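Local atomic coordinates of putative ABC transporter amino acid-binding protein (Sinorhizobium meliloti, PDB entry 2Q88), a protein that binds the compatible solute ectoine, and probably hydroxyectoine, as the substrate-binding component of an ABC transporter involved in osmoprotection. Residues 3-8 with 212-217; 91-96 with 217-222. All coordinates share one frame; numbering follows the deposited sequence.

Interaction 1 (3-8 with 212-217); sequences ENKLEE and EALRDA. With CD (cadmium ion), chain D.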
loop_
_atom_site.group_PDB
_atom_site.type_symbol
_atom_site.label_atom_id
_atom_site.label_comp_id
_atom_site.label_asym_id
_atom_site.label_seq_id
_atom_site.Cartn_x
_atom_site.Cartn_y
_atom_site.Cartn_z
ATOM N N GLU A 3 20.529 -4.345 -16.926
ATOM C CA GLU A 3 20.240 -3.225 -17.826
ATOM C C GLU A 3 19.276 -3.598 -18.956
ATOM O O GLU A 3 18.574 -2.729 -19.481
ATOM C CB GLU A 3 21.526 -2.609 -18.389
ATOM C CG GLU A 3 22.301 -1.747 -17.397
ATOM C CD GLU A 3 21.624 -0.418 -17.099
ATOM O OE1 GLU A 3 21.390 0.366 -18.050
ATOM O OE2 GLU A 3 21.334 -0.148 -15.912
ATOM N N ASN A 4 19.233 -4.878 -19.326
ATOM C CA ASN A 4 18.296 -5.332 -20.356
ATOM C C ASN A 4 17.039 -6.021 -19.805
ATOM O O ASN A 4 16.408 -6.826 -20.492
ATOM C CB ASN A 4 19.002 -6.199 -21.402
ATOM C CG ASN A 4 19.645 -7.428 -20.809
ATOM O OD1 ASN A 4 18.966 -8.306 -20.272
ATOM N ND2 ASN A 4 20.968 -7.513 -20.924
ATOM N N LYS A 5 16.674 -5.683 -18.571
ATOM C CA LYS A 5 15.501 -6.265 -17.913
ATOM C C LYS A 5 14.194 -6.013 -18.675
ATOM O O LYS A 5 13.347 -6.901 -18.749
ATOM C CB LYS A 5 15.392 -5.768 -16.463
ATOM C CG LYS A 5 14.235 -6.349 -15.636
ATOM C CD LYS A 5 14.169 -7.876 -15.670
ATOM C CE LYS A 5 13.494 -8.435 -14.431
ATOM N NZ LYS A 5 12.467 -7.514 -13.870
ATOM N N LEU A 6 14.030 -4.820 -19.245
ATOM C CA LEU A 6 12.824 -4.521 -20.016
ATOM C C LEU A 6 12.719 -5.454 -21.224
ATOM O O LEU A 6 11.657 -6.007 -21.480
ATOM C CB LEU A 6 12.786 -3.059 -20.471
ATOM C CG LEU A 6 11.436 -2.325 -20.581
ATOM C CD1 LEU A 6 11.448 -1.348 -21.750
ATOM C CD2 LEU A 6 10.207 -3.238 -20.675
ATOM N N GLU A 7 13.821 -5.632 -21.953
ATOM C CA GLU A 7 13.838 -6.538 -23.116
ATOM C C GLU A 7 13.374 -7.944 -22.731
ATOM O O GLU A 7 12.600 -8.567 -23.457
ATOM C CB GLU A 7 15.231 -6.614 -23.738
ATOM C CG GLU A 7 15.761 -5.300 -24.289
ATOM C CD GLU A 7 17.280 -5.213 -24.223
ATOM O OE1 GLU A 7 17.956 -6.205 -24.590
ATOM O OE2 GLU A 7 17.802 -4.152 -23.803
ATOM N N GLU A 8 13.851 -8.421 -21.579
ATOM C CA GLU A 8 13.507 -9.739 -21.041
ATOM C C GLU A 8 12.015 -9.864 -20.750
ATOM O O GLU A 8 11.397 -10.885 -21.058
ATOM C CB GLU A 8 14.301 -10.012 -19.765
ATOM C CG GLU A 8 15.807 -10.087 -19.973
ATOM C CD GLU A 8 16.541 -10.583 -18.742
ATOM O OE1 GLU A 8 16.323 -10.029 -17.641
ATOM O OE2 GLU A 8 17.341 -11.534 -18.877
ATOM N N GLU A 212 17.304 -0.490 -12.352
ATOM C CA GLU A 212 17.080 0.962 -12.470
ATOM C C GLU A 212 16.683 1.423 -13.876
ATOM O O GLU A 212 15.928 2.380 -14.013
ATOM C CB GLU A 212 18.291 1.760 -11.952
ATOM C CG GLU A 212 19.609 1.564 -12.705
ATOM C CD GLU A 212 19.884 2.620 -13.783
ATOM O OE1 GLU A 212 19.357 3.758 -13.697
ATOM O OE2 GLU A 212 20.663 2.325 -14.720
ATOM N N ALA A 213 17.181 0.744 -14.906
ATOM C CA ALA A 213 16.810 1.072 -16.280
ATOM C C ALA A 213 15.319 0.807 -16.530
ATOM O O ALA A 213 14.665 1.567 -17.241
ATOM C CB ALA A 213 17.674 0.300 -17.273
ATOM N N LEU A 214 14.784 -0.260 -15.942
ATOM C CA LEU A 214 13.337 -0.534 -16.030
ATOM C C LEU A 214 12.512 0.489 -15.227
ATOM O O LEU A 214 11.456 0.929 -15.679
ATOM C CB LEU A 214 13.017 -1.973 -15.595
ATOM C CG LEU A 214 11.550 -2.421 -15.474
ATOM C CD1 LEU A 214 10.832 -2.430 -16.828
ATOM C CD2 LEU A 214 11.469 -3.796 -14.798
ATOM N N ARG A 215 12.999 0.862 -14.051
ATOM C CA ARG A 215 12.393 1.946 -13.261
ATOM C C ARG A 215 12.326 3.260 -14.066
ATOM O O ARG A 215 11.278 3.906 -14.095
ATOM C CB ARG A 215 13.157 2.136 -11.945
ATOM C CG ARG A 215 12.550 3.127 -10.964
ATOM C CD ARG A 215 12.892 4.574 -11.241
ATOM N NE ARG A 215 14.326 4.766 -11.430
ATOM C CZ ARG A 215 15.184 4.969 -10.445
ATOM N NH1 ARG A 215 14.759 5.016 -9.187
ATOM N NH2 ARG A 215 16.473 5.140 -10.717
ATOM N N ASP A 216 13.424 3.631 -14.735
ATOM C CA ASP A 216 13.467 4.823 -15.609
ATOM C C ASP A 216 12.403 4.800 -16.690
ATOM O O ASP A 216 11.701 5.786 -16.891
ATOM C CB ASP A 216 14.827 4.973 -16.306
ATOM C CG ASP A 216 15.962 5.244 -15.349
ATOM O OD1 ASP A 216 15.726 5.463 -14.139
ATOM O OD2 ASP A 216 17.141 5.266 -15.749
ATOM N N ALA A 217 12.321 3.682 -17.414
ATOM C CA ALA A 217 11.319 3.488 -18.462
ATOM C C ALA A 217 9.878 3.585 -17.946
ATOM O O ALA A 217 9.013 4.220 -18.564
ATOM C CB ALA A 217 11.547 2.147 -19.147
HETATM CD CD CD D . 19.286 5.281 -15.440
HETATM O O HOH W 1 19.156 -1.485 -14.844
HETATM O O HOH W 2 20.032 3.600 -16.970
HETATM O O HOH W 3 18.980 6.522 -14.437
HETATM O O HOH W 4 21.436 5.914 -14.329
#
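L6 lays its branched end across L214, its CG 3.8 Å from L214 CD1, and the two leucine side chains cross at about a right angle. This is helix-on-helix packing in a family 3 solute-binding protein: the short helix 5-12 at the N-terminus sits against the first turns of helix 212-228. Leucine suits both positions, since L6 also packs on L49 and V51 while L214 also packs on F207. A217 CB lies more loosely near L6 CD1, and A213 CB, one turn earlier, lies against E3 OE1, the small alanine letting E3 come close to the helix. K5 serves two surroundings. K5 CG lies 3.9 Å from L214 CD2, and beyond that aliphatic part NZ forms a salt bridge with D74.

Toward the start of helix 212-228 the contact becomes polar. E3 OE2 comes 2.8 Å from E212 OE2, a meeting of like charges whose repulsion would probably be eased by the nearby cadmium ion. Water 1 accepts from A213 N, an amide of the first helical turn, at 3.0 Å and donates to E3 OE2. The E212 chain bends at chi2 (95°), which turns its carboxylate so that it can reach the metal. E212 OE1 binds cadmium at 2.3 Å, while OE2 accepts a hydrogen bond from water 2, itself a cadmium ligand. D216, one helical turn on, adds the second protein ligand, so the pair grips the ion on one side of the helix. The aspartate divides its oxygens: D216 OD2 binds the cadmium at 2.2 Å, and OD1 accepts a hydrogen bond from R215 NE at 3.1 Å, part of a salt bridge, nearly in line with its own C-O bond.

Interaction 2 (91-96 with 217-222); sequences AYSQPI and AFDVEL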
loop_
_atom_site.group_PDB
_atom_site.type_symbol
_atom_site.label_atom_id
_atom_site.label_comp_id
_atom_site.label_asym_id
_atom_site.label_seq_id
_atom_site.Cartn_x
_atom_site.Cartn_y
_atom_site.Cartn_z
ATOM N N ALA A 91 14.413 0.413 -5.780
ATOM C CA ALA A 91 14.364 1.559 -6.682
ATOM C C ALA A 91 12.896 1.891 -6.972
ATOM O O ALA A 91 12.237 1.191 -7.730
ATOM C CB ALA A 91 15.102 1.242 -7.972
ATOM N N TYR A 92 12.409 2.959 -6.348
ATOM C CA TYR A 92 11.030 3.413 -6.473
ATOM C C TYR A 92 10.826 4.277 -7.701
ATOM O O TYR A 92 11.714 5.037 -8.099
ATOM C CB TYR A 92 10.648 4.256 -5.255
ATOM C CG TYR A 92 10.009 3.507 -4.101
ATOM C CD1 TYR A 92 8.741 2.943 -4.223
ATOM C CD2 TYR A 92 10.650 3.429 -2.869
ATOM C CE1 TYR A 92 8.140 2.277 -3.147
ATOM C CE2 TYR A 92 10.067 2.765 -1.788
ATOM C CZ TYR A 92 8.826 2.189 -1.938
ATOM O OH TYR A 92 8.253 1.545 -0.871
ATOM N N SER A 93 9.638 4.172 -8.286
ATOM C CA SER A 93 9.179 5.143 -9.254
ATOM C C SER A 93 8.827 6.434 -8.528
ATOM O O SER A 93 8.929 6.515 -7.313
ATOM C CB SER A 93 7.910 4.631 -9.936
ATOM O OG SER A 93 6.822 4.689 -9.025
ATOM N N GLN A 94 8.389 7.434 -9.283
ATOM C CA GLN A 94 7.809 8.654 -8.718
ATOM C C GLN A 94 6.454 8.320 -8.056
ATOM O O GLN A 94 5.939 7.224 -8.272
ATOM C CB GLN A 94 7.682 9.708 -9.830
ATOM C CG GLN A 94 9.048 10.291 -10.276
ATOM C CD GLN A 94 9.815 10.982 -9.150
ATOM O OE1 GLN A 94 9.223 11.625 -8.277
ATOM N NE2 GLN A 94 11.136 10.855 -9.175
ATOM N N PRO A 95 5.904 9.213 -7.228
ATOM C CA PRO A 95 4.708 8.900 -6.444
ATOM C C PRO A 95 3.473 8.615 -7.281
ATOM O O PRO A 95 3.296 9.186 -8.356
ATOM C CB PRO A 95 4.483 10.152 -5.592
ATOM C CG PRO A 95 5.732 10.942 -5.674
ATOM C CD PRO A 95 6.380 10.583 -6.974
ATOM N N ILE A 96 2.628 7.721 -6.773
ATOM C CA ILE A 96 1.411 7.317 -7.471
ATOM C C ILE A 96 0.180 7.420 -6.580
ATOM O O ILE A 96 -0.719 8.226 -6.858
ATOM C CB ILE A 96 1.551 5.870 -8.044
ATOM C CG1 ILE A 96 2.702 5.806 -9.055
ATOM C CG2 ILE A 96 0.232 5.434 -8.699
ATOM C CD1 ILE A 96 3.074 4.409 -9.554
ATOM N N ALA A 217 12.321 3.682 -17.414
ATOM C CA ALA A 217 11.319 3.488 -18.462
ATOM C C ALA A 217 9.878 3.585 -17.946
ATOM O O ALA A 217 9.013 4.220 -18.564
ATOM C CB ALA A 217 11.547 2.147 -19.147
ATOM N N PHE A 218 9.627 2.947 -16.811
ATOM C CA PHE A 218 8.345 3.038 -16.127
ATOM C C PHE A 218 8.042 4.509 -15.802
ATOM O O PHE A 218 6.945 5.001 -16.049
ATOM C CB PHE A 218 8.412 2.187 -14.852
ATOM C CG PHE A 218 7.109 2.067 -14.113
ATOM C CD1 PHE A 218 6.774 2.977 -13.099
ATOM C CD2 PHE A 218 6.224 1.029 -14.399
ATOM C CE1 PHE A 218 5.561 2.855 -12.398
ATOM C CE2 PHE A 218 5.004 0.906 -13.701
ATOM C CZ PHE A 218 4.686 1.818 -12.697
ATOM N N ASP A 219 9.041 5.214 -15.276
ATOM C CA ASP A 219 8.888 6.612 -14.892
ATOM C C ASP A 219 8.609 7.541 -16.068
ATOM O O ASP A 219 7.846 8.481 -15.927
ATOM C CB ASP A 219 10.121 7.092 -14.128
ATOM C CG ASP A 219 9.987 6.890 -12.628
ATOM O OD1 ASP A 219 8.863 6.614 -12.174
ATOM O OD2 ASP A 219 10.941 7.013 -11.831
ATOM N N VAL A 220 9.212 7.269 -17.227
ATOM C CA VAL A 220 8.967 8.081 -18.419
ATOM C C VAL A 220 7.473 8.017 -18.785
ATOM O O VAL A 220 6.845 9.042 -19.053
ATOM C CB VAL A 220 9.896 7.670 -19.602
ATOM C CG1 VAL A 220 9.404 8.229 -20.923
ATOM C CG2 VAL A 220 11.331 8.148 -19.348
ATOM N N GLU A 221 6.904 6.820 -18.745
ATOM C CA GLU A 221 5.479 6.626 -19.060
ATOM C C GLU A 221 4.549 7.204 -17.993
ATOM O O GLU A 221 3.474 7.727 -18.315
ATOM C CB GLU A 221 5.153 5.139 -19.258
ATOM C CG GLU A 221 5.808 4.468 -20.471
ATOM C CD GLU A 221 5.752 5.296 -21.744
ATOM O OE1 GLU A 221 4.642 5.679 -22.182
ATOM O OE2 GLU A 221 6.829 5.560 -22.325
ATOM N N LEU A 222 4.933 7.061 -16.731
ATOM C CA LEU A 222 4.154 7.617 -15.613
ATOM C C LEU A 222 4.028 9.132 -15.727
ATOM O O LEU A 222 2.956 9.689 -15.488
ATOM C CB LEU A 222 4.772 7.225 -14.265
ATOM C CG LEU A 222 4.165 7.759 -12.947
ATOM C CD1 LEU A 222 2.701 7.313 -12.806
ATOM C CD2 LEU A 222 4.969 7.269 -11.733
#
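D219 reaches from helix 212-228 to residues 93-96 and takes the backbone N-H of Q94 on its OD1. This is packing of a helix against an extended segment in the periplasmic binding protein fold, where strand 91-92 pairs antiparallel with 206-207.

The tight part joins this polar grip to buried apolar side chains. The bond from Q94 N to D219 OD1 is 3.0 Å long and fairly straight (162°), and it enters on the syn side, 22° out of the carboxylate plane. The same D219 OD1 lies 3.1 Å from S93 CB. L222 CD2 lies 3.8 Å from I96 CG1 and also lies close to the carbonyl oxygen of Q94. S93 turns its hydroxyl back on its own chain, OG donating to Q94 O at 2.8 Å, which lets a polar side chain sit in this setting. F231 packs on both I96 and L222 from helix 230-235.

The looser flank is the partly exposed side chain of Q94. There Q94 CG stays 4.1 Å from D219 OD1, the two side chains cross at about a right angle, and the glutamine OE1 accepts from R250 N. An alanine in place of D219 would probably leave the Q94 amide without its acceptor and open a gap beside S93 CB.

CG of F218 is anti to the backbone N (chi1 -174°), starting the ring toward residues 93-96; S93 CB approaches that ring obliquely, while I96 CD1 meets its edge, 4.1 Å from F218 CE1.

Both contacts use helix 212-228 and share A217, but they use successive turns of it. Interaction 1 lies farther from the centre of the chain, where the helix begins: its leucine contact gives way to acidic groups, water and cadmium. Interaction 2, with the two centres about 12 Å apart, is mostly buried and relies on apolar side chains plus one carboxylate that holds a backbone amide. Acidic residues thus serve metal binding in 212-217 and backbone anchoring in 217-222. R215 joins the two: its NE pairs with a cadmium ligand, while its NH1 probably hydrogen-bonds to Y92 O and its CG packs near A91 O.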